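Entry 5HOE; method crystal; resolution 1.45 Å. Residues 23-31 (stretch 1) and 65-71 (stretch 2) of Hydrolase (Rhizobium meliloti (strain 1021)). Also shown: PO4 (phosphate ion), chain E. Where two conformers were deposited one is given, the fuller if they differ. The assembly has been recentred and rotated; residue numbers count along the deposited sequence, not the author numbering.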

# COMPACT_ATOMS: atom_id res chain seq x y z
N GLY A 23 -14.38 6.35 23.98
CA GLY A 23 -14.89 7.64 23.55
C GLY A 23 -13.85 8.62 23.06
O GLY A 23 -12.68 8.27 22.81
N ASP A 24 -14.29 9.88 22.94
CA ASP A 24 -13.50 11.01 22.45
C ASP A 24 -13.23 11.97 23.62
O ASP A 24 -13.13 11.52 24.77
CB ASP A 24 -14.19 11.62 21.23
CG ASP A 24 -15.60 12.10 21.52
OD1 ASP A 24 -15.93 12.45 22.68
OD2 ASP A 24 -16.38 12.13 20.56
N SER A 25 -13.09 13.28 23.33
CA SER A 25 -12.82 14.25 24.39
C SER A 25 -13.92 14.28 25.45
O SER A 25 -13.66 14.67 26.60
CB SER A 25 -12.65 15.66 23.81
OG SER A 25 -13.82 16.05 23.10
N LEU A 26 -15.16 13.95 25.07
CA LEU A 26 -16.22 13.95 26.08
C LEU A 26 -15.97 12.89 27.14
O LEU A 26 -16.42 13.04 28.28
CB LEU A 26 -17.59 13.70 25.44
CG LEU A 26 -18.01 14.59 24.29
CD1 LEU A 26 -19.34 14.12 23.70
CD2 LEU A 26 -18.04 16.04 24.74
N THR A 27 -15.26 11.82 26.77
CA THR A 27 -14.91 10.74 27.69
C THR A 27 -13.55 10.98 28.34
O THR A 27 -13.40 10.77 29.55
CB THR A 27 -14.97 9.41 26.93
OG1 THR A 27 -16.32 9.18 26.49
CG2 THR A 27 -14.57 8.26 27.82
N TRP A 28 -12.56 11.42 27.56
CA TRP A 28 -11.28 11.83 28.14
C TRP A 28 -11.47 12.91 29.21
O TRP A 28 -10.84 12.86 30.28
CB TRP A 28 -10.34 12.35 27.04
CG TRP A 28 -8.97 12.74 27.55
CD1 TRP A 28 -7.96 11.88 27.90
CD2 TRP A 28 -8.46 14.07 27.75
NE1 TRP A 28 -6.86 12.59 28.32
CE2 TRP A 28 -7.14 13.93 28.25
CE3 TRP A 28 -8.99 15.36 27.58
CZ2 TRP A 28 -6.34 15.03 28.57
CZ3 TRP A 28 -8.19 16.45 27.91
CH2 TRP A 28 -6.88 16.27 28.40
N GLY A 29 -12.35 13.87 28.95
CA GLY A 29 -12.67 14.90 29.94
C GLY A 29 -12.03 16.24 29.63
O GLY A 29 -11.39 16.85 30.49
N TRP A 30 -12.24 16.72 28.41
CA TRP A 30 -11.74 18.02 27.97
C TRP A 30 -12.50 19.14 28.68
O TRP A 30 -13.71 19.29 28.52
CB TRP A 30 -11.95 18.13 26.46
CG TRP A 30 -11.51 19.41 25.80
CD1 TRP A 30 -12.08 20.63 25.93
CD2 TRP A 30 -10.44 19.56 24.88
NE1 TRP A 30 -11.41 21.55 25.16
CE2 TRP A 30 -10.39 20.92 24.51
CE3 TRP A 30 -9.49 18.68 24.34
CZ2 TRP A 30 -9.43 21.42 23.62
CZ3 TRP A 30 -8.54 19.17 23.48
CH2 TRP A 30 -8.52 20.53 23.12
N ILE A 31 -11.77 20.00 29.37
CA ILE A 31 -12.40 21.13 30.06
C ILE A 31 -12.60 22.26 29.06
O ILE A 31 -11.61 22.77 28.51
CB ILE A 31 -11.53 21.63 31.23
CG1 ILE A 31 -11.30 20.52 32.25
CG2 ILE A 31 -12.23 22.83 31.91
CD1 ILE A 31 -10.29 20.90 33.35
N GLU A 65 -11.03 4.53 28.09
CA GLU A 65 -10.33 4.67 26.80
C GLU A 65 -10.94 5.84 26.02
O GLU A 65 -11.62 5.65 25.00
CB GLU A 65 -10.38 3.36 26.00
CG GLU A 65 -9.59 2.20 26.62
CD GLU A 65 -8.09 2.35 26.61
OE1 GLU A 65 -7.56 3.33 26.07
OE2 GLU A 65 -7.43 1.42 27.14
N GLY A 66 -10.67 7.06 26.49
CA GLY A 66 -11.12 8.27 25.83
C GLY A 66 -9.94 8.97 25.17
O GLY A 66 -8.89 9.15 25.78
N LEU A 67 -10.15 9.39 23.93
CA LEU A 67 -9.10 10.05 23.16
C LEU A 67 -9.69 11.27 22.46
O LEU A 67 -10.59 11.14 21.63
CB LEU A 67 -8.48 9.09 22.15
CG LEU A 67 -7.45 9.68 21.20
CD1 LEU A 67 -6.23 10.18 21.97
CD2 LEU A 67 -7.05 8.63 20.16
N SER A 68 -9.18 12.45 22.80
CA SER A 68 -9.64 13.66 22.14
C SER A 68 -9.50 13.54 20.62
O SER A 68 -8.52 12.99 20.12
CB SER A 68 -8.83 14.85 22.64
OG SER A 68 -9.09 15.05 24.02
N ALA A 69 -10.50 14.05 19.91
CA ALA A 69 -10.57 14.10 18.44
C ALA A 69 -10.83 12.74 17.78
O ALA A 69 -10.86 12.66 16.52
CB ALA A 69 -9.36 14.80 17.81
N ARG A 70 -11.08 11.69 18.56
CA ARG A 70 -11.32 10.36 17.99
C ARG A 70 -12.62 10.30 17.20
O ARG A 70 -13.66 10.83 17.63
CB ARG A 70 -11.36 9.31 19.11
CG ARG A 70 -11.69 7.89 18.63
CD ARG A 70 -11.66 6.92 19.77
NE ARG A 70 -10.34 6.38 20.00
CZ ARG A 70 -9.88 5.96 21.18
NH1 ARG A 70 -10.57 6.09 22.31
NH2 ARG A 70 -8.70 5.40 21.23
N THR A 71 -12.55 9.64 16.05
CA THR A 71 -13.69 9.37 15.17
C THR A 71 -14.15 7.91 15.32
O THR A 71 -13.44 7.05 15.85
CB THR A 71 -13.29 9.58 13.71
OG1 THR A 71 -12.38 8.54 13.31
CG2 THR A 71 -12.69 10.95 13.49
P PO4 E . -13.17 16.56 20.51
O1 PO4 E . -13.10 15.07 20.70
O2 PO4 E . -14.61 16.97 20.37
O3 PO4 E . -12.46 17.41 21.53
O4 PO4 E . -12.39 16.98 19.31
O HOH W 1 -16.32 11.27 17.93

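Three residues with little or no side chain, Ser68, Gly66 and Gly23, cover the most surface here, and two of the three hydrogen bonds across the contact are backbone to backbone. Gly23 and Gly66 pair as a parallel bridge, their CA atoms 4.5 Å apart. Gly23 N donates to Glu65 O at 3.0 Å, and Leu67 N donates to Gly23 O, also at 3.0 Å, so Gly23 reaches the residues before and after its partner, as parallel strands do. The carbonyl is used more than once: Arg70 NH1 donates to Gly23 O at 3.1 Å, with that oxygen at the edge of the guanidinium, and Gly66 CA makes a C-H...O contact with Gly23 O at 3.4 Å. Arg70, with chi1 and chi2 both t, brings its guanidinium to the same carbonyl that Leu67 N uses.

Gly66 lets the backbone of Thr27 and Trp28, the last residues of this short helix, lie close against the strand. An ideal CB on Gly66 would lie 2.5 Å from Trp28 N and 2.9 Å from Thr27 C, clashing with the helix backbone at both atoms. Thr27 CG2 comes to 4.0 Å from Gly66 CA, and Trp28 CD1 to 3.6 Å from Gly66 O. Gly23 is constrained from its own side: a CB there would sit 2.1 Å from Thr27 OG1. The helix itself is capped by Asp24, whose OD1 accepts from Leu26 N at 2.9 Å.

Beyond the bridge the chains stay close. Asp24 CA approaches Leu67 O at 3.0 Å in a second C-H...O contact, while a type II turn from Leu67 to Arg70, with Arg70 N donating to Leu67 O at 3.2 Å, carries stretch 2 past the helix start. A water donates to both Asp24 OD2 (2.8 Å) and Arg70 O (2.7 Å), tying the capping residue to the end of that turn.

Ser68, in the turn, covers the most surface of all. Its OG lies near another serine and two tryptophan rings: Ser68 OG is 3.6 Å from Ser25 CB, 3.6 Å from Trp28 CE3 and 3.7 Å from Trp30 CE3, meeting the Trp30 ring at its edge.

The turn and the helix start also share an anion. Ser25 N and Ala69 N both donate to phosphate O1, at 3.2 and 2.9 Å, so one oxygen bridges the two backbones. Ser25 OG stands 2.7 Å from the phosphate P, too close for an ordinary non-bonded contact.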